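Local coordinates for ketosynthase (Streptomyces sp. MSC090213JE08, PDB 6KXE), which probably takes part in acyl-carrier-protein-linked chain extension as a member of the beta-ketoacyl synthase family of the thiolase clan, at residues G176-G181 with A330-F335; R106-D111 with A244-L249; G352-V357 with V370-G375; G24-S29 with L92-G97; A40-G45 with P320-L325. All coordinates share one frame; numbering follows the deposited sequence.

Contact 1 of 5, residues G176-G181 with A330-F335; sequences GGRVSG and AASASF
Ala330 meets Gly177 first. Its CA-H points at Gly177 O, with CA 3.2 Å from that oxygen and a C-H...O angle of 157°. The same oxygen accepts bonds from Ser180 N and Ser180 OG. Ser180 OG lies between its backbone N and carbonyl carbon (chi1 73°), which turns it back to Gly177 O and leaves it 3.5 Å from Ala330 CB.

Ser332 comes next. Its OG lies over one face of the Arg178 guanidinium, 3.2 Å above the plane and off toward the rim. The angle is too poor for a direct bond. A water joins the two instead, 2.8 Å from Arg178 NH2 and 3.1 Å from Ser332 OG. Each group also has a stronger partner outside: Asp327 forms a salt bridge with Arg178, and Gly329 O bonds Ser332 OG.

Ala333 packs CB 3.6 Å from Arg178 O. A second water fills the corner here. It donates to Arg178 O and Ala330 O, and it accepts from Gly181 N and Ala333 N. Ser334 OG touches Gly181 CA at 4.0 Å and is bonded to Ser204.

Residues leading into helix 180-193 thus pack on those of helix 332-346 in the buried core. Residues 176-181, which contain no cysteine, form the strand-to-helix turn after strand 171-174 that in thiolase-fold ketosynthases carries the nucleophile.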
# COMPACT_ATOMS: atom_id res chain seq x y z
N GLY B 176 2.21 1.44 -7.00
CA GLY B 176 3.01 0.83 -8.07
C GLY B 176 2.57 1.35 -9.42
O GLY B 176 3.19 0.99 -10.42
N GLY B 177 1.57 2.20 -9.47
CA GLY B 177 1.25 2.91 -10.72
C GLY B 177 0.82 1.92 -11.80
O GLY B 177 -0.12 1.14 -11.55
N ARG B 178 1.51 1.88 -12.94
CA ARG B 178 1.06 1.04 -14.09
C ARG B 178 1.07 -0.45 -13.76
O ARG B 178 0.28 -1.20 -14.38
CB ARG B 178 1.94 1.30 -15.31
CG ARG B 178 1.90 2.76 -15.73
CD ARG B 178 2.83 2.98 -16.90
NE ARG B 178 2.08 2.57 -18.06
CZ ARG B 178 1.12 3.31 -18.59
NH1 ARG B 178 0.83 4.49 -18.05
NH2 ARG B 178 0.44 2.87 -19.64
N VAL B 179 1.92 -0.89 -12.84
CA VAL B 179 1.94 -2.33 -12.47
C VAL B 179 1.02 -2.62 -11.30
O VAL B 179 0.90 -3.82 -10.99
CB VAL B 179 3.34 -2.83 -12.12
CG1 VAL B 179 4.26 -2.75 -13.33
CG2 VAL B 179 3.89 -2.13 -10.88
N SER B 180 0.40 -1.62 -10.69
CA SER B 180 -0.37 -1.81 -9.42
C SER B 180 -1.49 -2.85 -9.59
O SER B 180 -1.70 -3.61 -8.65
CB SER B 180 -0.87 -0.48 -8.88
OG SER B 180 -1.95 -0.01 -9.67
N GLY B 181 -2.17 -2.91 -10.73
CA GLY B 181 -3.22 -3.92 -10.97
C GLY B 181 -2.64 -5.33 -10.89
O GLY B 181 -3.34 -6.24 -10.41
N ALA B 330 -2.64 4.07 -13.03
CA ALA B 330 -2.78 2.82 -12.26
C ALA B 330 -3.89 1.94 -12.85
O ALA B 330 -3.84 0.76 -12.58
CB ALA B 330 -3.02 3.10 -10.80
N ALA B 331 -4.84 2.48 -13.63
CA ALA B 331 -5.90 1.62 -14.23
C ALA B 331 -5.31 0.69 -15.30
O ALA B 331 -5.98 -0.31 -15.60
CB ALA B 331 -7.05 2.45 -14.76
N SER B 332 -4.15 1.02 -15.88
CA SER B 332 -3.52 0.36 -17.07
C SER B 332 -3.70 -1.15 -17.07
O SER B 332 -4.38 -1.69 -17.96
CB SER B 332 -2.03 0.66 -17.15
OG SER B 332 -1.80 2.02 -17.40
N ALA B 333 -3.05 -1.85 -16.15
CA ALA B 333 -2.98 -3.33 -16.20
C ALA B 333 -4.37 -3.94 -16.03
O ALA B 333 -4.61 -5.03 -16.59
CB ALA B 333 -2.04 -3.87 -15.17
N SER B 334 -5.25 -3.29 -15.26
CA SER B 334 -6.63 -3.76 -15.08
C SER B 334 -7.37 -3.61 -16.42
O SER B 334 -8.07 -4.56 -16.82
CB SER B 334 -7.34 -3.05 -13.93
OG SER B 334 -6.74 -3.42 -12.71
N PHE B 335 -7.23 -2.49 -17.09
CA PHE B 335 -7.84 -2.30 -18.43
C PHE B 335 -7.28 -3.33 -19.41
O PHE B 335 -8.03 -3.84 -20.29
CB PHE B 335 -7.66 -0.88 -18.93
CG PHE B 335 -8.53 0.16 -18.27
CD1 PHE B 335 -9.58 -0.22 -17.44
CD2 PHE B 335 -8.32 1.51 -18.48
CE1 PHE B 335 -10.42 0.73 -16.87
CE2 PHE B 335 -9.14 2.46 -17.88
CZ PHE B 335 -10.19 2.07 -17.08
O HOH W 1 -2.20 -1.35 -13.18
O HOH W 2 -2.23 3.61 -19.98

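Contact 2 of 5, residues R106-D111 with A244-L249; sequences RAVATD and AERPPL
Val108 and Arg246 touch between two irregular loops whose backbones stay well apart, the nearest CA atoms being Val108 CA and Glu245 CA at 8.6 Å. Side chains therefore bridge the gap, and Arg246 does most of it.

The Arg246 guanidinium is held between two aliphatic groups. Val108 CG1 lies over one face, 3.7 Å above the plane and toward the rim. Glu245 CB, from the same loop as the arginine, lies over the opposite face at 3.5 Å. The Val108 and Arg246 side chains cross at about a right angle. Val108 has CG1 anti to its backbone N (chi1 177°), which sets that methyl against the flat group.

Arg246 NH2 reaches farthest into the other loop. It comes within 3.7 Å of Val108 CA and 3.4 Å of Ala109 N. The last pair are both donors, so this is contact without a bond. On its own side NH2 forms a long salt bridge to Glu245 OE1, at 3.4 Å. Glu245 OE1 also sits 4.2 Å from Ala109 CB. The stronger ionic partner of Arg246 is Glu239 of strand 232-240, which takes NH1. Lys199 of strand 199-206 bonds Ala109 O close by.

The contact lies at the surface and joins the loop before strand 114-119 to the one before strand 250-259. Carboxylates of the second loop and its parent strand hold the arginine, while the first loop gives it an apolar cover. The charge is thus probably balanced by Glu239 and Glu245, and the meeting across the loops is mainly van der Waals.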
# COMPACT_ATOMS: atom_id res chain seq x y z
N ARG B 106 -28.45 -8.37 -6.65
CA ARG B 106 -27.15 -8.91 -6.24
C ARG B 106 -26.83 -10.11 -7.12
O ARG B 106 -27.55 -11.12 -7.04
CB ARG B 106 -27.12 -9.25 -4.76
CG ARG B 106 -25.78 -9.76 -4.30
CD ARG B 106 -25.62 -9.62 -2.80
NE ARG B 106 -25.53 -8.21 -2.41
CZ ARG B 106 -26.52 -7.50 -1.89
NH1 ARG B 106 -27.69 -8.08 -1.67
NH2 ARG B 106 -26.33 -6.23 -1.52
N ALA B 107 -25.73 -10.01 -7.85
CA ALA B 107 -25.22 -11.01 -8.82
C ALA B 107 -24.15 -11.87 -8.13
O ALA B 107 -24.07 -13.05 -8.44
CB ALA B 107 -24.67 -10.30 -10.02
N VAL B 108 -23.40 -11.33 -7.17
CA VAL B 108 -22.27 -12.05 -6.52
C VAL B 108 -22.50 -12.10 -5.00
O VAL B 108 -22.65 -11.04 -4.40
CB VAL B 108 -20.92 -11.39 -6.87
CG1 VAL B 108 -19.77 -12.10 -6.15
CG2 VAL B 108 -20.70 -11.35 -8.38
N ALA B 109 -22.47 -13.28 -4.40
CA ALA B 109 -22.61 -13.47 -2.95
C ALA B 109 -21.24 -13.17 -2.34
O ALA B 109 -20.24 -13.73 -2.81
CB ALA B 109 -23.07 -14.87 -2.64
N THR B 110 -21.17 -12.31 -1.34
CA THR B 110 -19.88 -12.03 -0.66
C THR B 110 -20.10 -12.30 0.82
O THR B 110 -21.27 -12.35 1.26
CB THR B 110 -19.39 -10.61 -0.95
OG1 THR B 110 -20.42 -9.72 -0.50
CG2 THR B 110 -19.10 -10.40 -2.41
N ASP B 111 -19.02 -12.38 1.56
CA ASP B 111 -19.07 -12.66 3.01
C ASP B 111 -17.76 -12.14 3.61
O ASP B 111 -16.96 -11.47 2.87
CB ASP B 111 -19.32 -14.15 3.23
CG ASP B 111 -18.22 -15.05 2.69
OD1 ASP B 111 -17.06 -14.57 2.45
OD2 ASP B 111 -18.51 -16.22 2.47
N ALA B 244 -15.36 -22.24 -7.34
CA ALA B 244 -16.00 -21.13 -8.09
C ALA B 244 -17.51 -21.34 -8.19
O ALA B 244 -17.94 -22.41 -8.66
CB ALA B 244 -15.40 -20.96 -9.46
N GLU B 245 -18.25 -20.27 -7.88
CA GLU B 245 -19.73 -20.20 -7.83
C GLU B 245 -20.24 -19.71 -9.20
O GLU B 245 -21.45 -19.42 -9.30
CB GLU B 245 -20.13 -19.30 -6.64
CG GLU B 245 -19.58 -19.77 -5.29
CD GLU B 245 -20.15 -19.14 -4.02
OE1 GLU B 245 -20.75 -18.03 -4.08
OE2 GLU B 245 -19.99 -19.76 -2.95
N ARG B 246 -19.35 -19.67 -10.21
CA ARG B 246 -19.57 -19.12 -11.57
C ARG B 246 -18.56 -19.75 -12.54
O ARG B 246 -17.51 -20.25 -12.11
CB ARG B 246 -19.33 -17.61 -11.59
CG ARG B 246 -20.40 -16.76 -10.92
CD ARG B 246 -19.85 -15.76 -9.91
NE ARG B 246 -20.74 -15.66 -8.75
CZ ARG B 246 -20.38 -15.76 -7.46
NH1 ARG B 246 -19.10 -15.93 -7.14
NH2 ARG B 246 -21.30 -15.66 -6.49
N PRO B 247 -18.81 -19.74 -13.86
CA PRO B 247 -17.84 -20.27 -14.82
C PRO B 247 -16.55 -19.42 -14.84
O PRO B 247 -16.63 -18.21 -14.95
CB PRO B 247 -18.59 -20.17 -16.16
CG PRO B 247 -20.06 -20.09 -15.77
CD PRO B 247 -20.04 -19.25 -14.51
N PRO B 248 -15.34 -20.04 -14.76
CA PRO B 248 -14.10 -19.29 -14.89
C PRO B 248 -13.97 -18.64 -16.27
O PRO B 248 -14.22 -19.28 -17.27
CB PRO B 248 -13.02 -20.33 -14.60
CG PRO B 248 -13.65 -21.65 -14.95
CD PRO B 248 -15.10 -21.48 -14.53
N LEU B 249 -13.64 -17.35 -16.29
CA LEU B 249 -13.29 -16.64 -17.54
C LEU B 249 -11.82 -16.89 -17.86
O LEU B 249 -11.50 -17.03 -19.02
CB LEU B 249 -13.60 -15.16 -17.40
CG LEU B 249 -15.05 -14.85 -17.03
CD1 LEU B 249 -15.23 -13.36 -16.90
CD2 LEU B 249 -16.05 -15.41 -18.05

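Contact 3 of 5, residues G352-V357 with V370-G375; sequences GRIALV and VLRLIG
The beta hairpin of strands 354-360 and 365-373 is joined here at its open end, where Ile354 faces Arg372 and Ala355 faces Leu371. The strands run antiparallel, the axes of the two short segments at 148°. Ala355 and Leu371 form the hydrogen-bonded pair: Leu371 N gives Ala355 O a nearly straight bond of 2.8 Å, and Ala355 N returns one of 3.0 Å to Leu371 O. Ile354-Arg372 and Leu356-Val370 are non-hydrogen-bonded pairs. Beyond them Leu373 N bonds Arg353 O, and Gly352 N bonds Leu373 O at 2.7 Å.

Arg372 folds back over its partner strand. A bend at chi3 (-64°) brings NH1 2.7 Å from Gly352 O, which lies at the edge of the guanidinium and near its plane. Ile354 CD1 sits over the centre of one guanidinium face, 3.3 Å above it. On the same side of the sheet Ile354 CG2 meets Val370 CG1 at 3.7 Å. On the other side Ala355 CB touches Leu373 CD1 at 4.1 Å, and both residues pack on Val340 of helix 332-346.

The guanidinium therefore prolongs the backbone ladder by one bond at the strand end. That bond and the isoleucine methyl over one face would limit its rotation.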
# COMPACT_ATOMS: atom_id res chain seq x y z
N GLY B 352 -8.98 -22.27 -23.71
CA GLY B 352 -7.72 -22.99 -23.42
C GLY B 352 -6.46 -22.32 -23.93
O GLY B 352 -5.37 -22.88 -23.75
N ARG B 353 -6.55 -21.14 -24.53
CA ARG B 353 -5.37 -20.43 -25.07
C ARG B 353 -4.70 -19.59 -23.97
O ARG B 353 -5.40 -19.20 -23.00
CB ARG B 353 -5.80 -19.45 -26.16
CG ARG B 353 -6.65 -20.06 -27.26
CD ARG B 353 -5.87 -20.49 -28.47
NE ARG B 353 -6.74 -21.01 -29.53
CZ ARG B 353 -6.36 -21.93 -30.42
NH1 ARG B 353 -5.13 -22.40 -30.40
NH2 ARG B 353 -7.21 -22.38 -31.32
N ILE B 354 -3.48 -19.17 -24.22
CA ILE B 354 -2.68 -18.34 -23.27
C ILE B 354 -2.76 -16.85 -23.64
O ILE B 354 -2.60 -16.47 -24.82
CB ILE B 354 -1.25 -18.87 -23.20
CG1 ILE B 354 -1.25 -20.32 -22.70
CG2 ILE B 354 -0.36 -17.95 -22.37
CD1 ILE B 354 -1.76 -20.47 -21.30
N ALA B 355 -2.95 -16.01 -22.63
CA ALA B 355 -2.83 -14.54 -22.75
C ALA B 355 -1.74 -14.05 -21.81
O ALA B 355 -1.55 -14.66 -20.71
CB ALA B 355 -4.16 -13.92 -22.42
N LEU B 356 -1.04 -13.02 -22.24
CA LEU B 356 0.04 -12.41 -21.45
C LEU B 356 -0.29 -10.93 -21.35
O LEU B 356 -0.60 -10.27 -22.38
CB LEU B 356 1.38 -12.69 -22.15
CG LEU B 356 2.62 -12.15 -21.46
CD1 LEU B 356 3.85 -12.96 -21.83
CD2 LEU B 356 2.84 -10.68 -21.79
N VAL B 357 -0.18 -10.40 -20.14
CA VAL B 357 -0.39 -8.96 -19.89
C VAL B 357 0.87 -8.47 -19.23
O VAL B 357 1.33 -9.13 -18.25
CB VAL B 357 -1.61 -8.78 -18.97
CG1 VAL B 357 -1.76 -7.35 -18.56
CG2 VAL B 357 -2.86 -9.27 -19.68
N VAL B 370 0.42 -14.26 -16.75
CA VAL B 370 0.07 -15.29 -17.77
C VAL B 370 -1.27 -15.89 -17.38
O VAL B 370 -1.35 -16.45 -16.27
CB VAL B 370 1.15 -16.37 -17.88
CG1 VAL B 370 0.70 -17.43 -18.86
CG2 VAL B 370 2.48 -15.79 -18.31
N LEU B 371 -2.25 -15.83 -18.27
CA LEU B 371 -3.61 -16.34 -18.02
C LEU B 371 -3.86 -17.51 -18.97
O LEU B 371 -3.33 -17.47 -20.08
CB LEU B 371 -4.64 -15.25 -18.29
CG LEU B 371 -4.41 -13.92 -17.56
CD1 LEU B 371 -5.51 -12.95 -17.93
CD2 LEU B 371 -4.33 -14.10 -16.06
N ARG B 372 -4.58 -18.53 -18.50
CA ARG B 372 -5.28 -19.47 -19.42
C ARG B 372 -6.73 -19.01 -19.55
O ARG B 372 -7.49 -19.00 -18.56
CB ARG B 372 -5.21 -20.94 -19.00
CG ARG B 372 -5.57 -21.83 -20.19
CD ARG B 372 -5.25 -23.27 -20.04
NE ARG B 372 -3.84 -23.58 -19.92
CZ ARG B 372 -2.96 -23.70 -20.91
NH1 ARG B 372 -3.26 -23.44 -22.17
NH2 ARG B 372 -1.73 -24.06 -20.61
N LEU B 373 -7.12 -18.64 -20.76
CA LEU B 373 -8.52 -18.29 -21.06
C LEU B 373 -9.36 -19.56 -21.03
O LEU B 373 -8.90 -20.62 -21.54
CB LEU B 373 -8.54 -17.56 -22.40
CG LEU B 373 -7.56 -16.38 -22.42
CD1 LEU B 373 -7.49 -15.78 -23.82
CD2 LEU B 373 -8.00 -15.34 -21.41
N ILE B 374 -10.54 -19.45 -20.43
CA ILE B 374 -11.51 -20.57 -20.33
C ILE B 374 -12.83 -20.08 -20.94
O ILE B 374 -12.92 -20.17 -22.16
CB ILE B 374 -11.61 -21.08 -18.89
CG1 ILE B 374 -10.22 -21.48 -18.39
CG2 ILE B 374 -12.62 -22.21 -18.81
CD1 ILE B 374 -10.12 -21.70 -16.90
N GLY B 375 -13.75 -19.54 -20.14
CA GLY B 375 -15.04 -18.98 -20.61
C GLY B 375 -16.04 -20.09 -20.91
O GLY B 375 -15.91 -21.19 -20.36

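Contact 4 of 5, residues G24-S29 with L92-G97; sequences GWSAVS and LVASDG
Ser26 and Val28 turn their side chains from strand 20-29 toward helix 86-99, while Trp25 and Ala27 between and beside them point away. The strand segment and the helix segment run in roughly opposite directions, at 146°, with their axes 7.0 Å apart at the closest.

Ser26 is the polar half of the contact. Its OG occupies the crowded position between the backbone N and the carbonyl carbon (chi1 79°). From there it donates a short bond of 2.6 Å to Ala94 O. The hydroxyl comes in from the side of that carbonyl, tilted 34° from its plane. Ser26 CB rests 3.6 Å from Gly97 C. Gly97 has no side chain on this surface, and the backbones come close: Ser26 CA and Gly97 CA are 5.5 Å apart.

Val28 is the apolar half. Its CG2 meets Val93 CG1 at 3.8 Å, and the two valines cross at about a right angle. The same methyl reaches 4.0 Å from Ala94 CB and 3.7 Å from Ala94 N. Ala94 thus lies between the two halves, its CB near both Ser26 OG and Val28 CG2. Its side chain also packs on Cys233 and Leu235 of the neighbouring strand 232-240. Arg35 NH1 bonds Gly97 O and, weakly, Trp25 O, and so links helix and strand.

The helix comes close to the strand where Ser26 meets Gly97 and Ala94, and valine packing continues beside it. A buried serine hydroxyl finds its acceptor in a helix carbonyl, so the close approach leaves this donor satisfied.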
# COMPACT_ATOMS: atom_id res chain seq x y z
N GLY B 24 -15.43 -12.82 -13.02
CA GLY B 24 -16.22 -11.64 -13.37
C GLY B 24 -15.35 -10.42 -13.44
O GLY B 24 -14.23 -10.43 -12.92
N TRP B 25 -15.84 -9.40 -14.11
CA TRP B 25 -15.05 -8.17 -14.28
C TRP B 25 -16.00 -7.01 -14.46
O TRP B 25 -17.16 -7.23 -14.86
CB TRP B 25 -14.04 -8.29 -15.43
CG TRP B 25 -14.58 -8.40 -16.82
CD1 TRP B 25 -14.97 -9.56 -17.43
CD2 TRP B 25 -14.69 -7.36 -17.81
NE1 TRP B 25 -15.36 -9.31 -18.71
CE2 TRP B 25 -15.21 -7.97 -18.98
CE3 TRP B 25 -14.45 -5.99 -17.83
CZ2 TRP B 25 -15.45 -7.26 -20.15
CZ3 TRP B 25 -14.67 -5.28 -18.99
CH2 TRP B 25 -15.19 -5.90 -20.14
N SER B 26 -15.50 -5.82 -14.25
CA SER B 26 -16.24 -4.58 -14.51
C SER B 26 -15.25 -3.45 -14.77
O SER B 26 -14.05 -3.58 -14.45
CB SER B 26 -17.22 -4.22 -13.40
OG SER B 26 -16.53 -3.64 -12.32
N ALA B 27 -15.73 -2.40 -15.42
CA ALA B 27 -14.87 -1.30 -15.83
C ALA B 27 -15.68 -0.03 -15.88
O ALA B 27 -16.85 -0.05 -16.33
CB ALA B 27 -14.21 -1.61 -17.16
N VAL B 28 -15.05 1.02 -15.40
CA VAL B 28 -15.46 2.41 -15.64
C VAL B 28 -14.26 3.05 -16.32
O VAL B 28 -13.15 3.02 -15.76
CB VAL B 28 -15.86 3.13 -14.34
CG1 VAL B 28 -16.37 4.55 -14.61
CG2 VAL B 28 -16.86 2.30 -13.57
N SER B 29 -14.44 3.56 -17.52
CA SER B 29 -13.32 3.90 -18.40
C SER B 29 -13.71 5.07 -19.28
O SER B 29 -14.85 5.53 -19.25
CB SER B 29 -12.97 2.67 -19.17
OG SER B 29 -13.91 2.47 -20.22
N LEU B 92 -16.18 2.86 -6.60
CA LEU B 92 -17.50 2.44 -6.06
C LEU B 92 -18.39 2.06 -7.24
O LEU B 92 -19.06 1.00 -7.16
CB LEU B 92 -18.11 3.56 -5.23
CG LEU B 92 -17.38 3.87 -3.91
CD1 LEU B 92 -18.13 4.94 -3.14
CD2 LEU B 92 -17.17 2.64 -3.04
N VAL B 93 -18.39 2.85 -8.30
CA VAL B 93 -19.26 2.53 -9.46
C VAL B 93 -18.79 1.21 -10.09
O VAL B 93 -19.64 0.38 -10.45
CB VAL B 93 -19.32 3.71 -10.43
CG1 VAL B 93 -20.02 3.31 -11.72
CG2 VAL B 93 -20.04 4.85 -9.75
N ALA B 94 -17.49 0.97 -10.15
CA ALA B 94 -16.96 -0.30 -10.69
C ALA B 94 -17.40 -1.47 -9.79
O ALA B 94 -17.75 -2.54 -10.32
CB ALA B 94 -15.44 -0.19 -10.83
N SER B 95 -17.36 -1.29 -8.46
CA SER B 95 -17.74 -2.34 -7.50
C SER B 95 -19.21 -2.73 -7.72
O SER B 95 -19.50 -3.93 -7.67
CB SER B 95 -17.45 -1.95 -6.06
OG SER B 95 -18.35 -0.96 -5.58
N ASP B 96 -20.08 -1.76 -7.98
CA ASP B 96 -21.52 -2.01 -8.28
C ASP B 96 -21.61 -2.84 -9.57
O ASP B 96 -22.36 -3.81 -9.58
CB ASP B 96 -22.33 -0.71 -8.35
CG ASP B 96 -22.57 -0.06 -6.99
OD1 ASP B 96 -22.12 -0.60 -5.97
OD2 ASP B 96 -23.19 0.99 -6.98
N GLY B 97 -20.86 -2.49 -10.60
CA GLY B 97 -20.82 -3.22 -11.88
C GLY B 97 -20.39 -4.65 -11.68
O GLY B 97 -20.88 -5.55 -12.42

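Contact 5 of 5, residues A40-G45 with P320-L325; sequences AGVRAG and PSMELL
Val42 and Pro320 make the main apolar contact between the end of helix 35-44 and the loop that leads to helix 332-346. Val42 CG1 lies 4.0 Å from Pro320 CG, and the two side chains cross at about a right angle. With CG1 anti to the backbone N (chi1 163°), this branch faces the proline ring. The other branch looks to Met322, where Val42 CG2 and Met322 CE are 4.4 Å apart. The methionine leaves its backbone pointing away and bends back at its end. Its side chain also packs on Gln336 and Ala339 of helix 332-346.

Carbon atoms also press on backbone oxygens. Pro320 CB is 3.3 Å from Val42 O. At the helix end Leu324 CD1 sits 3.4 Å from Gly45 O. These are van der Waals approaches of aliphatic groups to carbonyls.

The hydrogen bonds lie within each segment and shape it. Gly45 closes the helix with positive phi in a Schellman motif, and its N bonds Val42 O at 3.1 Å. The loop forms an ST turn, in which Ser321 OG accepts from Glu323 N at 3.3 Å. Leu325 N bonds Met322 O at 2.8 Å as the chain enters a 3-10 turn.

Outside partners add polar ties: Leu324 O accepts from Thr48 OG1, and Arg43 NH2 bonds Ala342 O. The contact itself depends on shape and on apolar surface. Val42 O keeps its backbone donor, Gly45 N, although a proline carbon covers it.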
# COMPACT_ATOMS: atom_id res chain seq x y z
N ALA B 40 -17.36 -2.82 -26.09
CA ALA B 40 -17.77 -2.19 -27.37
C ALA B 40 -16.70 -1.20 -27.85
O ALA B 40 -16.43 -1.15 -29.06
CB ALA B 40 -19.09 -1.52 -27.22
N GLY B 41 -16.15 -0.38 -26.94
CA GLY B 41 -15.21 0.70 -27.30
C GLY B 41 -13.90 0.12 -27.78
O GLY B 41 -13.37 0.59 -28.82
N VAL B 42 -13.43 -0.92 -27.10
CA VAL B 42 -12.20 -1.65 -27.48
C VAL B 42 -12.40 -2.23 -28.88
O VAL B 42 -11.57 -1.96 -29.76
CB VAL B 42 -11.85 -2.75 -26.47
CG1 VAL B 42 -10.86 -3.73 -27.08
CG2 VAL B 42 -11.30 -2.15 -25.19
N ARG B 43 -13.47 -3.01 -29.06
CA ARG B 43 -13.82 -3.64 -30.36
C ARG B 43 -13.92 -2.56 -31.45
O ARG B 43 -13.40 -2.82 -32.55
CB ARG B 43 -15.05 -4.53 -30.21
CG ARG B 43 -14.71 -5.88 -29.58
CD ARG B 43 -15.94 -6.64 -29.09
NE ARG B 43 -15.72 -7.54 -27.95
CZ ARG B 43 -16.69 -8.01 -27.16
NH1 ARG B 43 -17.95 -7.64 -27.36
NH2 ARG B 43 -16.40 -8.83 -26.15
N ALA B 44 -14.48 -1.38 -31.18
CA ALA B 44 -14.69 -0.31 -32.19
C ALA B 44 -13.41 0.52 -32.45
O ALA B 44 -13.38 1.23 -33.48
CB ALA B 44 -15.84 0.60 -31.79
N GLY B 45 -12.40 0.48 -31.57
CA GLY B 45 -11.30 1.46 -31.64
C GLY B 45 -11.87 2.85 -31.47
O GLY B 45 -11.41 3.76 -32.15
N PRO B 320 -7.38 -5.30 -29.87
CA PRO B 320 -7.29 -3.93 -30.33
C PRO B 320 -6.49 -3.11 -29.32
O PRO B 320 -6.47 -3.40 -28.14
CB PRO B 320 -8.75 -3.47 -30.46
CG PRO B 320 -9.52 -4.76 -30.69
CD PRO B 320 -8.76 -5.82 -29.91
N SER B 321 -5.76 -2.15 -29.85
CA SER B 321 -4.94 -1.18 -29.10
C SER B 321 -5.85 -0.36 -28.17
O SER B 321 -7.04 -0.10 -28.52
CB SER B 321 -4.17 -0.33 -30.07
OG SER B 321 -3.44 0.69 -29.40
N MET B 322 -5.27 0.04 -27.04
CA MET B 322 -5.87 0.80 -25.91
C MET B 322 -5.48 2.29 -26.02
O MET B 322 -5.96 3.11 -25.21
CB MET B 322 -5.30 0.28 -24.58
CG MET B 322 -5.18 -1.25 -24.48
SD MET B 322 -5.82 -1.89 -22.89
CE MET B 322 -7.55 -1.39 -23.01
N GLU B 323 -4.60 2.60 -26.98
CA GLU B 323 -3.86 3.89 -27.07
C GLU B 323 -4.87 5.04 -27.02
O GLU B 323 -4.49 6.06 -26.47
CB GLU B 323 -2.99 3.93 -28.34
CG GLU B 323 -3.81 4.08 -29.62
CD GLU B 323 -3.28 3.41 -30.89
OE1 GLU B 323 -2.06 3.18 -30.97
OE2 GLU B 323 -4.11 3.11 -31.79
N LEU B 324 -6.10 4.91 -27.56
CA LEU B 324 -7.10 6.02 -27.63
C LEU B 324 -7.80 6.20 -26.26
O LEU B 324 -8.59 7.15 -26.16
CB LEU B 324 -8.15 5.81 -28.75
CG LEU B 324 -7.67 5.96 -30.21
CD1 LEU B 324 -8.83 5.80 -31.20
CD2 LEU B 324 -6.98 7.30 -30.45
N LEU B 325 -7.50 5.39 -25.25
CA LEU B 325 -7.88 5.68 -23.84
C LEU B 325 -6.89 6.67 -23.23
O LEU B 325 -7.14 7.13 -22.11
CB LEU B 325 -7.84 4.40 -23.01
CG LEU B 325 -8.85 3.33 -23.41
CD1 LEU B 325 -8.79 2.17 -22.43
CD2 LEU B 325 -10.24 3.91 -23.53

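In the fold
Contact 1 lies about 4 Å from the chain centre, contacts 2 and 3 about 21 and 18 Å. Contacts 3 and 4 involve the same large mixed sheet, their centres about 21 Å apart. Helix 332-346 links several sites: Phe335 touches Val28 and Ser29 of contact 4 and Met322 and Leu325 of contact 5, and Ala333 packs on Val357 of contact 3. Pro248 and Leu249 of contact 2 make probable backbone hydrogen bonds to Gly375 and Ile374 of contact 3. Along the chain contact 4 closes before contacts 1, 2 and 3 open, contact 2 is nested within contact 5, contacts 1 and 5 cross, and contact 3 comes last. Early and late parts thus pack into one body.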